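Local coordinates for xylanase and alpha-amylase inhibitor protein (Scadoxus multiflorus, PDB 3MU7), which probably inhibits xylanases and alpha-amylases and has the TIM-barrel fold of family 18 glycosyl hydrolases, at residues 4-9 with 176-181; 29-34 with 120-125; 154-159 with 163-168; 199-204 with 243-248; 227-230 with 236-239. One frame throughout, in Å; residues are numbered along the deposited sequence.

Interaction 1 of 5, residues 4-9 with 176-181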
# COMPACT_ATOMS: atom_id res chain seq x y z
N ASP A 4 10.83 8.24 5.17
CA ASP A 4 10.14 7.70 4.00
C ASP A 4 8.65 7.61 4.30
O ASP A 4 8.23 7.07 5.33
CB ASP A 4 10.68 6.32 3.61
CG ASP A 4 12.07 6.38 3.01
OD1 ASP A 4 12.45 7.43 2.46
OD2 ASP A 4 12.79 5.36 3.08
N ILE A 5 7.87 8.15 3.38
CA ILE A 5 6.41 8.13 3.46
C ILE A 5 5.85 7.41 2.24
O ILE A 5 6.20 7.74 1.09
CB ILE A 5 5.81 9.56 3.56
CG1 ILE A 5 6.42 10.32 4.74
CG2 ILE A 5 4.27 9.51 3.65
CD1 ILE A 5 5.89 11.72 4.92
N ALA A 6 4.99 6.43 2.49
CA ALA A 6 4.19 5.80 1.45
C ALA A 6 2.80 6.42 1.49
O ALA A 6 2.27 6.69 2.57
CB ALA A 6 4.11 4.31 1.68
N VAL A 7 2.19 6.64 0.34
CA VAL A 7 0.85 7.20 0.32
C VAL A 7 -0.02 6.48 -0.70
O VAL A 7 0.45 6.13 -1.79
CB VAL A 7 0.89 8.74 0.06
CG1 VAL A 7 1.33 9.07 -1.36
CG2 VAL A 7 -0.45 9.40 0.38
N TYR A 8 -1.28 6.24 -0.34
CA TYR A 8 -2.25 5.73 -1.30
C TYR A 8 -2.77 6.86 -2.18
O TYR A 8 -3.06 7.96 -1.70
CB TYR A 8 -3.40 5.03 -0.59
CG TYR A 8 -3.08 3.61 -0.19
CD1 TYR A 8 -2.54 3.33 1.07
CD2 TYR A 8 -3.29 2.56 -1.07
CE1 TYR A 8 -2.25 2.02 1.44
CE2 TYR A 8 -3.01 1.24 -0.70
CZ TYR A 8 -2.48 0.98 0.55
OH TYR A 8 -2.19 -0.30 0.95
N TRP A 9 -2.91 6.55 -3.46
CA TRP A 9 -3.43 7.47 -4.46
C TRP A 9 -4.52 6.74 -5.24
O TRP A 9 -4.48 5.51 -5.36
CB TRP A 9 -2.30 7.92 -5.41
CG TRP A 9 -2.75 8.95 -6.39
CD1 TRP A 9 -2.70 10.31 -6.23
CD2 TRP A 9 -3.36 8.72 -7.67
NE1 TRP A 9 -3.23 10.93 -7.34
CE2 TRP A 9 -3.64 9.98 -8.23
CE3 TRP A 9 -3.67 7.57 -8.40
CZ2 TRP A 9 -4.25 10.13 -9.49
CZ3 TRP A 9 -4.27 7.71 -9.65
CH2 TRP A 9 -4.55 8.99 -10.18
N ALA A 176 8.08 -4.93 2.35
CA ALA A 176 7.63 -3.95 3.32
C ALA A 176 6.18 -4.20 3.63
O ALA A 176 5.43 -4.73 2.81
CB ALA A 176 7.81 -2.53 2.80
N ILE A 177 5.79 -3.83 4.84
CA ILE A 177 4.38 -3.81 5.18
C ILE A 177 4.06 -2.46 5.80
O ILE A 177 4.91 -1.85 6.46
CB ILE A 177 3.97 -4.96 6.12
CG1 ILE A 177 4.48 -4.74 7.54
CG2 ILE A 177 4.39 -6.32 5.52
CD1 ILE A 177 3.99 -5.77 8.51
N TRP A 178 2.86 -1.96 5.55
CA TRP A 178 2.34 -0.78 6.24
C TRP A 178 1.11 -1.23 7.00
O TRP A 178 0.11 -1.67 6.41
CB TRP A 178 2.01 0.39 5.30
CG TRP A 178 2.07 0.04 3.85
CD1 TRP A 178 1.10 -0.58 3.11
CD2 TRP A 178 3.17 0.27 2.96
NE1 TRP A 178 1.53 -0.76 1.82
CE2 TRP A 178 2.80 -0.24 1.70
CE3 TRP A 178 4.43 0.86 3.10
CZ2 TRP A 178 3.65 -0.18 0.58
CZ3 TRP A 178 5.28 0.91 2.00
CH2 TRP A 178 4.88 0.40 0.76
N VAL A 179 1.21 -1.16 8.32
CA VAL A 179 0.13 -1.60 9.19
C VAL A 179 -0.88 -0.46 9.33
O VAL A 179 -0.49 0.68 9.60
CB VAL A 179 0.69 -2.00 10.57
CG1 VAL A 179 -0.42 -2.47 11.48
CG2 VAL A 179 1.76 -3.09 10.43
N GLN A 180 -2.16 -0.78 9.17
CA GLN A 180 -3.21 0.22 9.29
C GLN A 180 -3.53 0.48 10.76
O GLN A 180 -4.33 -0.24 11.36
CB GLN A 180 -4.47 -0.22 8.57
CG GLN A 180 -4.29 -0.50 7.09
CD GLN A 180 -5.58 -0.98 6.49
OE1 GLN A 180 -6.60 -0.28 6.53
NE2 GLN A 180 -5.57 -2.18 5.93
N PHE A 181 -2.88 1.48 11.34
CA PHE A 181 -3.19 1.87 12.71
C PHE A 181 -4.37 2.84 12.73
O PHE A 181 -4.27 3.97 13.20
CB PHE A 181 -1.95 2.43 13.41
CG PHE A 181 -0.85 1.42 13.60
CD1 PHE A 181 -0.99 0.39 14.53
CD2 PHE A 181 0.32 1.50 12.87
CE1 PHE A 181 0.02 -0.54 14.71
CE2 PHE A 181 1.34 0.58 13.05
CZ PHE A 181 1.19 -0.45 13.97
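The first torsion of W178 is only 9°, an unusual near-eclipse of CG over its backbone N, and it lays the indole across the barrel interior toward A6 and Y8. Y8 takes the commoner arrangement: CG stands beside its own backbone N and opposite the carbonyl carbon (chi1 -81°), which carries the phenol inward until its hydroxyl nears the pyrrole side of the indole. The methyl of A6 sits over one face of W178, nearer the rim than the middle of the six-membered ring. Its CB is 3.6 Å from CZ3 and 4.0 Å from the centroid of that ring, a CH-pi contact approaching 27° off the normal. At the other end of the indole, Y8 OH lies 3.8 Å from W178 NE1 and comes in obliquely, without bonding to it. Both polar ends are instead hydrogen-bonded to D122, so one carboxylate helps to place both phenol and indole. I31 and M252 pack against both rings, and F214 and Y29 meet the indole edge-to-face. Strands 5-9 and 176-180 are not neighbours in the sheet; their side chains meet across the closed core of a TIM barrel, as in family 18 glycosyl hydrolases.

Interaction 2 of 5, residues 29-34 with 120-125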
# COMPACT_ATOMS: atom_id res chain seq x y z
N TYR A 29 7.00 6.23 -1.83
CA TYR A 29 6.14 5.27 -2.53
C TYR A 29 4.80 5.93 -2.74
O TYR A 29 4.25 6.55 -1.82
CB TYR A 29 5.84 4.05 -1.67
CG TYR A 29 6.96 3.09 -1.38
CD1 TYR A 29 7.18 1.99 -2.21
CD2 TYR A 29 7.75 3.24 -0.25
CE1 TYR A 29 8.19 1.07 -1.93
CE2 TYR A 29 8.77 2.32 0.04
CZ TYR A 29 8.98 1.25 -0.81
OH TYR A 29 9.98 0.35 -0.53
N VAL A 30 4.24 5.74 -3.93
CA VAL A 30 2.85 6.06 -4.21
C VAL A 30 2.17 4.77 -4.64
O VAL A 30 2.66 4.07 -5.53
CB VAL A 30 2.69 7.18 -5.26
CG1 VAL A 30 1.22 7.41 -5.56
CG2 VAL A 30 3.29 8.47 -4.75
N ILE A 31 1.07 4.46 -3.97
CA ILE A 31 0.39 3.19 -4.15
C ILE A 31 -0.95 3.47 -4.81
O ILE A 31 -1.86 4.04 -4.21
CB ILE A 31 0.16 2.47 -2.81
CG1 ILE A 31 1.45 2.43 -1.96
CG2 ILE A 31 -0.40 1.08 -3.07
CD1 ILE A 31 1.19 2.13 -0.48
N ILE A 32 -1.07 3.07 -6.08
CA ILE A 32 -2.31 3.26 -6.82
C ILE A 32 -3.33 2.20 -6.38
O ILE A 32 -3.07 1.00 -6.52
CB ILE A 32 -2.08 3.14 -8.34
CG1 ILE A 32 -1.08 4.19 -8.84
CG2 ILE A 32 -3.41 3.26 -9.08
CD1 ILE A 32 -0.54 3.89 -10.22
N GLY A 33 -4.47 2.64 -5.85
CA GLY A 33 -5.52 1.71 -5.45
C GLY A 33 -6.78 1.96 -6.26
O GLY A 33 -7.13 3.12 -6.47
N PHE A 34 -7.48 0.92 -6.73
CA PHE A 34 -7.24 -0.50 -6.45
C PHE A 34 -7.67 -1.35 -7.63
O PHE A 34 -8.61 -1.01 -8.36
CB PHE A 34 -8.07 -0.98 -5.25
CG PHE A 34 -7.67 -0.34 -3.96
CD1 PHE A 34 -6.61 -0.87 -3.22
CD2 PHE A 34 -8.30 0.81 -3.51
CE1 PHE A 34 -6.20 -0.26 -2.04
CE2 PHE A 34 -7.90 1.43 -2.34
CZ PHE A 34 -6.85 0.90 -1.61
N GLY A 120 5.99 -2.58 -8.25
CA GLY A 120 5.56 -3.67 -7.40
C GLY A 120 4.07 -3.72 -7.18
O GLY A 120 3.30 -2.93 -7.75
N ILE A 121 3.68 -4.68 -6.33
CA ILE A 121 2.29 -4.97 -6.02
C ILE A 121 2.08 -4.91 -4.52
O ILE A 121 2.85 -5.49 -3.75
CB ILE A 121 1.88 -6.39 -6.53
CG1 ILE A 121 2.12 -6.56 -8.04
CG2 ILE A 121 0.43 -6.73 -6.13
CD1 ILE A 121 1.33 -5.61 -8.93
N ASP A 122 1.01 -4.22 -4.12
CA ASP A 122 0.62 -4.08 -2.73
C ASP A 122 -0.62 -4.93 -2.44
O ASP A 122 -1.63 -4.80 -3.13
CB ASP A 122 0.33 -2.60 -2.46
CG ASP A 122 -0.19 -2.35 -1.07
OD1 ASP A 122 0.55 -2.60 -0.09
OD2 ASP A 122 -1.34 -1.86 -0.95
N PHE A 123 -0.53 -5.79 -1.43
CA PHE A 123 -1.64 -6.67 -1.03
C PHE A 123 -2.47 -5.94 0.03
O PHE A 123 -2.14 -5.96 1.22
CB PHE A 123 -1.11 -7.97 -0.41
CG PHE A 123 -0.62 -9.00 -1.40
CD1 PHE A 123 -0.98 -10.34 -1.23
CD2 PHE A 123 0.23 -8.67 -2.46
CE1 PHE A 123 -0.51 -11.33 -2.09
CE2 PHE A 123 0.69 -9.67 -3.33
CZ PHE A 123 0.32 -11.00 -3.14
N HIS A 124 -3.55 -5.30 -0.39
CA HIS A 124 -4.47 -4.62 0.54
C HIS A 124 -5.73 -5.49 0.69
O HIS A 124 -6.85 -5.07 0.38
CB HIS A 124 -4.79 -3.21 0.03
CG HIS A 124 -5.43 -2.30 1.04
ND1 HIS A 124 -4.81 -1.17 1.51
CD2 HIS A 124 -6.65 -2.34 1.65
CE1 HIS A 124 -5.61 -0.55 2.37
NE2 HIS A 124 -6.73 -1.24 2.47
N ILE A 125 -5.52 -6.71 1.17
CA ILE A 125 -6.58 -7.70 1.26
C ILE A 125 -7.31 -7.53 2.58
O ILE A 125 -6.75 -7.80 3.65
CB ILE A 125 -6.02 -9.14 1.11
CG1 ILE A 125 -5.19 -9.28 -0.18
CG2 ILE A 125 -7.15 -10.17 1.19
CD1 ILE A 125 -5.88 -8.80 -1.47
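The carboxylate of D122, which rests against I31, is gripped at both oxygens: OD2 by the hydroxyls of Y8 and S73, OD1 by T153 OG1 and the indole NH of W178. Four hydrogen bonds to one buried group leave it little freedom to turn. Its CG lies opposite the backbone N (chi1 175°), sending the group into the barrel, where the gamma-methyl of I31 (CG2) lies against it. I31 CG2 is 3.7 Å from D122 OD2 and 3.8 Å from D122 CB, in van der Waals contact with the carboxylate, and the two side chains cross at about a right angle. Further along the strands, F34 turns an edge to one face of the H124 imidazole in a T-shaped pair. The ring centroids are 5.1 Å apart and the planes meet at 64°. F34 CE1 does the touching, 3.8 Å from H124 CG and set toward the rim of that ring, while H124 ND1 is hydrogen-bonded to Y8 OH. A cis peptide joins G33 to F34. D122 and H124 fall on the family 18 signature DxxDxDxE, with histidine where the third acid is usual. The changed third position is consistent with a barrel that inhibits enzymes rather than hydrolysing chitin, while the aspartate keeps a dense hydrogen-bond network.

Interaction 3 of 5, residues 154-159 with 163-168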
# COMPACT_ATOMS: atom_id res chain seq x y z
N ALA A 154 2.43 -5.33 1.75
CA ALA A 154 1.13 -5.69 2.31
C ALA A 154 0.62 -4.60 3.25
O ALA A 154 1.41 -3.88 3.87
CB ALA A 154 1.18 -7.03 3.03
N ALA A 155 -0.71 -4.52 3.37
CA ALA A 155 -1.38 -3.52 4.19
C ALA A 155 -2.34 -4.19 5.17
O ALA A 155 -3.56 -4.08 5.03
CB ALA A 155 -2.13 -2.53 3.30
N PRO A 156 -1.79 -4.92 6.16
CA PRO A 156 -2.66 -5.57 7.14
C PRO A 156 -3.35 -4.56 8.06
O PRO A 156 -2.92 -3.41 8.20
CB PRO A 156 -1.68 -6.43 7.94
CG PRO A 156 -0.40 -5.65 7.88
CD PRO A 156 -0.37 -5.12 6.48
N GLN A 157 -4.43 -5.02 8.70
CA GLN A 157 -5.00 -4.32 9.83
C GLN A 157 -4.09 -4.48 11.04
O GLN A 157 -3.11 -5.24 11.00
CB GLN A 157 -6.41 -4.83 10.09
CG GLN A 157 -7.40 -4.43 9.02
CD GLN A 157 -8.79 -4.95 9.32
OE1 GLN A 157 -9.58 -4.28 9.99
NE2 GLN A 157 -9.09 -6.15 8.83
N CYS A 158 -4.37 -3.76 12.13
CA CYS A 158 -3.37 -3.64 13.19
C CYS A 158 -3.36 -4.70 14.30
O CYS A 158 -2.52 -4.64 15.19
CB CYS A 158 -3.30 -2.22 13.77
SG CYS A 158 -4.81 -1.50 14.40
N VAL A 159 -4.27 -5.66 14.24
CA VAL A 159 -4.23 -6.76 15.22
C VAL A 159 -3.33 -7.87 14.67
O VAL A 159 -3.58 -8.41 13.59
CB VAL A 159 -5.62 -7.31 15.57
CG1 VAL A 159 -5.50 -8.34 16.68
CG2 VAL A 159 -6.56 -6.20 16.01
N PRO A 163 -5.89 -11.44 10.10
CA PRO A 163 -6.70 -12.58 9.65
C PRO A 163 -6.62 -12.87 8.16
O PRO A 163 -6.72 -14.02 7.75
CB PRO A 163 -8.13 -12.19 10.04
CG PRO A 163 -8.09 -10.73 10.24
CD PRO A 163 -6.72 -10.41 10.75
N ASN A 164 -6.46 -11.83 7.34
CA ASN A 164 -6.39 -12.01 5.90
C ASN A 164 -4.99 -12.29 5.37
O ASN A 164 -4.83 -13.07 4.43
CB ASN A 164 -6.99 -10.80 5.18
CG ASN A 164 -8.44 -10.62 5.54
OD1 ASN A 164 -9.27 -11.47 5.22
ND2 ASN A 164 -8.75 -9.54 6.23
N LEU A 165 -4.00 -11.67 5.99
CA LEU A 165 -2.64 -11.64 5.45
C LEU A 165 -1.59 -12.25 6.37
O LEU A 165 -0.44 -12.39 5.98
CB LEU A 165 -2.24 -10.20 5.12
CG LEU A 165 -2.98 -9.48 3.99
CD1 LEU A 165 -2.88 -7.97 4.15
CD2 LEU A 165 -2.45 -9.92 2.64
N GLY A 166 -1.98 -12.62 7.59
CA GLY A 166 -1.01 -13.07 8.59
C GLY A 166 -0.14 -14.23 8.14
O GLY A 166 1.08 -14.21 8.31
N THR A 167 -0.76 -15.25 7.56
CA THR A 167 -0.00 -16.40 7.09
C THR A 167 0.95 -16.04 5.94
O THR A 167 2.08 -16.52 5.89
CB THR A 167 -0.92 -17.56 6.66
OG1 THR A 167 -1.79 -17.12 5.62
CG2 THR A 167 -1.72 -18.06 7.83
N VAL A 168 0.51 -15.17 5.06
CA VAL A 168 1.37 -14.78 3.94
C VAL A 168 2.54 -13.88 4.44
O VAL A 168 3.63 -14.03 4.03
CB VAL A 168 0.55 -14.04 2.87
CG1 VAL A 168 1.48 -13.77 1.71
CG2 VAL A 168 -0.67 -14.86 2.48
O HOH W 1 -7.07 -7.41 7.21
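Residues 154-159 leave the end of strand 151-154 as an extended loop, and residues 163-168 come back beside them to enter helix 166-170, the backbones drawing to 6.3 Å between the CA atoms of P156 and L165. This is a beta-to-alpha connection of the TIM barrel, turning at the rim of the barrel between one strand and the next helix. D162, within the turn, ties its two limbs: its carboxylate accepts from the backbone N of Q157 on one limb and of L165 on the other. L165 makes the apolar part of the contact. Its CG lies beside the backbone N, opposite the carbonyl carbon (chi1 -67°), and a single branch, CD1, reaches the facing limb. CD1 settles on the A155-P156 peptide link, 4.0 Å from A155 C and 3.8 Å from P156 N, and it also meets the side chains of A154 and P156, with 4.3 Å to A154 CB. The leucine continues onto F123 and I125 of strand 120-125, so the connection is seated on a neighbouring strand as well as on itself. On the outgoing limb, C158 is joined to C187 by a disulfide. Farther along the limbs the contact becomes polar. Q157 NE2 and N164 ND2 stand 4.3 Å apart, too far for any direct bond, and both are donors. One water resolves this by accepting from each amide, with 2.9 Å to Q157 NE2 and 2.9 Å to N164 ND2.

Interaction 4 of 5, residues 199-204 with 243-248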
# COMPACT_ATOMS: atom_id res chain seq x y z
N ASN A 199 1.82 -0.51 21.95
CA ASN A 199 1.84 -1.95 22.20
C ASN A 199 1.73 -2.74 20.89
O ASN A 199 2.48 -3.69 20.67
CB ASN A 199 0.74 -2.37 23.17
CG ASN A 199 1.02 -1.94 24.60
OD1 ASN A 199 2.17 -1.71 24.98
ND2 ASN A 199 -0.03 -1.85 25.40
N ALA A 200 0.81 -2.33 20.02
CA ALA A 200 0.65 -2.97 18.71
C ALA A 200 1.89 -2.78 17.83
O ALA A 200 2.37 -3.73 17.22
CB ALA A 200 -0.60 -2.45 18.02
N TRP A 201 2.43 -1.56 17.79
CA TRP A 201 3.67 -1.33 17.06
C TRP A 201 4.80 -2.23 17.55
O TRP A 201 5.52 -2.81 16.74
CB TRP A 201 4.14 0.13 17.17
CG TRP A 201 5.59 0.26 16.80
CD1 TRP A 201 6.65 0.43 17.65
CD2 TRP A 201 6.16 0.16 15.48
NE1 TRP A 201 7.83 0.46 16.95
CE2 TRP A 201 7.56 0.30 15.62
CE3 TRP A 201 5.61 -0.02 14.21
CZ2 TRP A 201 8.42 0.27 14.52
CZ3 TRP A 201 6.47 -0.05 13.11
CH2 TRP A 201 7.86 0.10 13.28
N LYS A 202 4.95 -2.38 18.85
CA LYS A 202 6.02 -3.21 19.40
C LYS A 202 5.90 -4.63 18.91
O LYS A 202 6.86 -5.24 18.53
CB LYS A 202 6.05 -3.15 20.96
CG LYS A 202 6.66 -1.88 21.54
CD LYS A 202 6.59 -1.80 23.08
CE LYS A 202 6.27 -0.37 23.51
NZ LYS A 202 7.19 0.06 24.44
N GLU A 203 4.67 -5.12 18.92
CA GLU A 203 4.46 -6.48 18.45
C GLU A 203 4.76 -6.64 16.95
O GLU A 203 5.45 -7.58 16.56
CB GLU A 203 3.06 -7.00 18.77
CG GLU A 203 2.94 -8.45 18.37
CD GLU A 203 1.76 -9.19 18.95
OE1 GLU A 203 0.73 -8.57 19.27
OE2 GLU A 203 1.88 -10.42 19.05
N TRP A 204 4.23 -5.73 16.13
CA TRP A 204 4.48 -5.78 14.69
C TRP A 204 5.97 -5.68 14.37
O TRP A 204 6.49 -6.46 13.57
CB TRP A 204 3.70 -4.69 13.96
CG TRP A 204 2.26 -5.05 13.76
CD1 TRP A 204 1.20 -4.68 14.54
CD2 TRP A 204 1.73 -5.87 12.72
NE1 TRP A 204 0.04 -5.22 14.05
CE2 TRP A 204 0.34 -5.95 12.93
CE3 TRP A 204 2.30 -6.54 11.64
CZ2 TRP A 204 -0.49 -6.69 12.08
CZ3 TRP A 204 1.48 -7.27 10.80
CH2 TRP A 204 0.09 -7.34 11.03
N GLN A 243 11.80 4.54 15.91
CA GLN A 243 13.15 4.63 15.35
C GLN A 243 14.17 3.72 16.04
O GLN A 243 15.25 3.49 15.50
CB GLN A 243 13.64 6.09 15.35
CG GLN A 243 13.06 6.92 14.22
CD GLN A 243 13.11 8.42 14.47
OE1 GLN A 243 13.82 8.90 15.35
NE2 GLN A 243 12.35 9.16 13.68
N ASP A 244 13.81 3.19 17.21
CA ASP A 244 14.66 2.22 17.91
C ASP A 244 14.57 0.82 17.29
O ASP A 244 15.35 -0.08 17.65
CB ASP A 244 14.32 2.18 19.40
CG ASP A 244 15.39 1.48 20.22
OD1 ASP A 244 16.57 1.89 20.14
OD2 ASP A 244 15.05 0.53 20.95
N SER A 245 13.63 0.62 16.38
CA SER A 245 13.50 -0.65 15.67
C SER A 245 14.32 -0.67 14.39
O SER A 245 14.26 0.25 13.58
CB SER A 245 12.05 -0.96 15.35
OG SER A 245 11.97 -2.10 14.50
N THR A 246 15.06 -1.76 14.20
CA THR A 246 15.81 -1.99 12.97
C THR A 246 14.89 -2.17 11.76
O THR A 246 15.32 -2.06 10.62
CB THR A 246 16.73 -3.23 13.10
OG1 THR A 246 15.94 -4.38 13.42
CG2 THR A 246 17.78 -3.01 14.19
N LYS A 247 13.61 -2.44 12.03
CA LYS A 247 12.62 -2.62 10.98
C LYS A 247 11.83 -1.35 10.64
O LYS A 247 10.99 -1.39 9.76
CB LYS A 247 11.62 -3.72 11.36
CG LYS A 247 12.16 -5.13 11.33
CD LYS A 247 11.02 -6.09 11.55
CE LYS A 247 11.51 -7.47 11.91
NZ LYS A 247 10.44 -8.18 12.64
N PHE A 248 12.07 -0.25 11.35
CA PHE A 248 11.28 0.96 11.11
C PHE A 248 11.46 1.45 9.68
O PHE A 248 12.56 1.82 9.28
CB PHE A 248 11.67 2.06 12.09
CG PHE A 248 10.98 3.37 11.84
CD1 PHE A 248 9.62 3.50 12.02
CD2 PHE A 248 11.71 4.48 11.43
CE1 PHE A 248 8.97 4.71 11.80
CE2 PHE A 248 11.07 5.70 11.20
CZ PHE A 248 9.70 5.81 11.39
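An ST turn at S245, overlapping a type I beta turn from S245 to F248, shapes the connection that W201 of helix 195-207 packs against. S245 OG accepts from K247 N at 3.0 Å with an N-H...O angle of 150°, and the backbone N of F248 bonds to S245 O at 3.2 Å. These bonds hold the turn from which S245 CB and the F248 ring meet the helix. With CG opposite its backbone N (chi1 162°), W201 directs the indole outward from the helix, and the benzo end does the touching. CZ2 meets S245 CB at 3.9 Å, whereas CH2 comes up to the edge of the F248 ring, near its plane, 4.0 Å from CD1. The two aromatic side chains cross at about a right angle; there is no stacking of faces, and the contact is purely apolar. K247 adds a polar element beside it. Its NZ is 4.4 Å from W204 O and not bonded to it; NZ is hydrogen-bonded instead to the carbonyls of S205 and A208 at the end of the helix. A positive group there would probably be favoured by the carbonyls gathered at the helix C-terminus. The indole of W201 also lies on V213 and L215 of strand 213-218 and on A242 of helix 231-242, so the contact joins helix 195-207 to the connection that runs from helix 231-242 into strand 248-254, with strand 213-218 beneath.

Interaction 5 of 5, residues 227-230 with 236-239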
# COMPACT_ATOMS: atom_id res chain seq x y z
N GLY A 227 -8.95 6.63 14.69
CA GLY A 227 -7.51 6.44 14.71
C GLY A 227 -6.67 7.62 14.28
O GLY A 227 -5.45 7.54 14.29
N TYR A 228 -7.29 8.75 13.90
CA TYR A 228 -6.50 9.91 13.53
C TYR A 228 -5.65 10.38 14.69
O TYR A 228 -6.11 10.51 15.76
CB TYR A 228 -7.40 11.09 13.06
CG TYR A 228 -6.62 12.32 12.74
CD1 TYR A 228 -5.87 12.40 11.56
CD2 TYR A 228 -6.56 13.39 13.63
CE1 TYR A 228 -5.12 13.51 11.27
CE2 TYR A 228 -5.81 14.50 13.32
CZ TYR A 228 -5.09 14.55 12.16
OH TYR A 228 -4.31 15.61 11.85
N MET A 229 -4.40 10.61 14.38
CA MET A 229 -3.43 11.09 15.30
C MET A 229 -2.70 12.26 14.68
O MET A 229 -2.13 12.18 13.66
CB MET A 229 -2.43 9.95 15.59
CG MET A 229 -1.44 10.28 16.71
SD MET A 229 -0.47 8.80 17.13
CE MET A 229 0.34 9.33 18.69
N PRO A 230 -2.79 13.41 15.34
CA PRO A 230 -2.20 14.62 14.80
C PRO A 230 -0.69 14.50 14.52
O PRO A 230 -0.02 13.82 15.24
CB PRO A 230 -2.44 15.64 15.97
CG PRO A 230 -3.50 15.24 16.53
CD PRO A 230 -3.61 13.75 16.50
N PHE A 236 6.15 13.37 18.18
CA PHE A 236 6.57 13.39 19.58
C PHE A 236 6.53 12.05 20.24
O PHE A 236 7.45 11.62 20.97
CB PHE A 236 5.69 14.35 20.39
CG PHE A 236 6.07 14.45 21.81
CD1 PHE A 236 7.15 15.28 22.20
CD2 PHE A 236 5.37 13.80 22.73
CE1 PHE A 236 7.48 15.42 23.58
CE2 PHE A 236 5.73 13.92 24.13
CZ PHE A 236 6.79 14.80 24.54
N SER A 237 5.43 11.27 19.99
CA SER A 237 5.14 10.04 20.74
C SER A 237 5.46 8.83 20.04
O SER A 237 5.73 7.80 20.76
CB SER A 237 3.67 9.92 21.02
OG SER A 237 3.18 10.94 21.78
N VAL A 238 5.47 8.78 18.73
CA VAL A 238 5.71 7.52 18.02
C VAL A 238 7.14 7.40 17.56
O VAL A 238 7.76 6.34 17.76
CB VAL A 238 4.77 7.44 16.75
CG1 VAL A 238 5.10 6.18 15.88
CG2 VAL A 238 3.32 7.40 17.18
N PHE A 239 7.70 8.40 16.95
CA PHE A 239 9.01 8.32 16.36
C PHE A 239 10.19 7.92 17.25
O PHE A 239 10.98 7.15 16.81
CB PHE A 239 9.37 9.55 15.54
CG PHE A 239 8.56 9.69 14.25
CD1 PHE A 239 7.70 8.69 13.81
CD2 PHE A 239 8.65 10.80 13.51
CE1 PHE A 239 6.97 8.85 12.64
CE2 PHE A 239 7.89 10.96 12.33
CZ PHE A 239 7.08 9.99 11.93
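The terminal methyl of M229 makes both contacts here, touching V238 CG2 at 3.9 Å and S237 CB at 4.1 Å, with the sulfur following close behind as SD lies 4.0 Å from the same V238 CG2. The pair belongs to the outer layer of the TIM barrel, where the connection after strand 213-218 turns into helix 231-242 and folds back on the helix it introduces. P230 occupies the N-cap position directly before that helix, which places M229 just ahead of its start and facing residues nearly two turns along it. The methionine spans this distance by being fully extended: CG is opposite the backbone N (chi1 -172°), and the chain remains stretched through the sulfur, so the methyl arrives end-on at the helix while the CA atoms of M229 and V238 stay 10.2 Å apart. Its side chain and that of V238 cross at a slant. S237 takes part through its carbon CB, making the contact apolar on both sides. Around this first shell, V234 of the same helix and F217 of the preceding strand lie against M229, and Y189 adds a loop residue to its surroundings. L197 of helix 195-207 touches M229 and V238 alike, so the three residues form one small hydrophobic cluster between the two helices. V238 also reaches inward to L215. Within the helix a wider pi-type turn runs through residues 236-238. Of the two V238 branches, CG2 alone faces the methionine, since CG1 is 6.4 Å from M229 CE.

Interactions 1 and 2 form one core in the barrel interior, with centres 9 Å apart: Y8 OH bonds D122 OD2 at 2.6 Å, and I31 CG2 packs on Y8 CE2 at 3.5 Å. Interaction 3 adjoins both at the rim, through Q180 NE2 to A155 O at 2.9 Å and A155 N to F123 O at 3.0 Å. Interaction 4 lies on the outer side and is tied to interaction 3 by W204 NE1 to C158 O at 2.9 Å, while W204 also packs on I177 and V179 of 176-181. Interaction 5 is more peripheral, about 14 Å in nearest atoms from interaction 2; it meets interaction 4 only loosely, through F239 and F248.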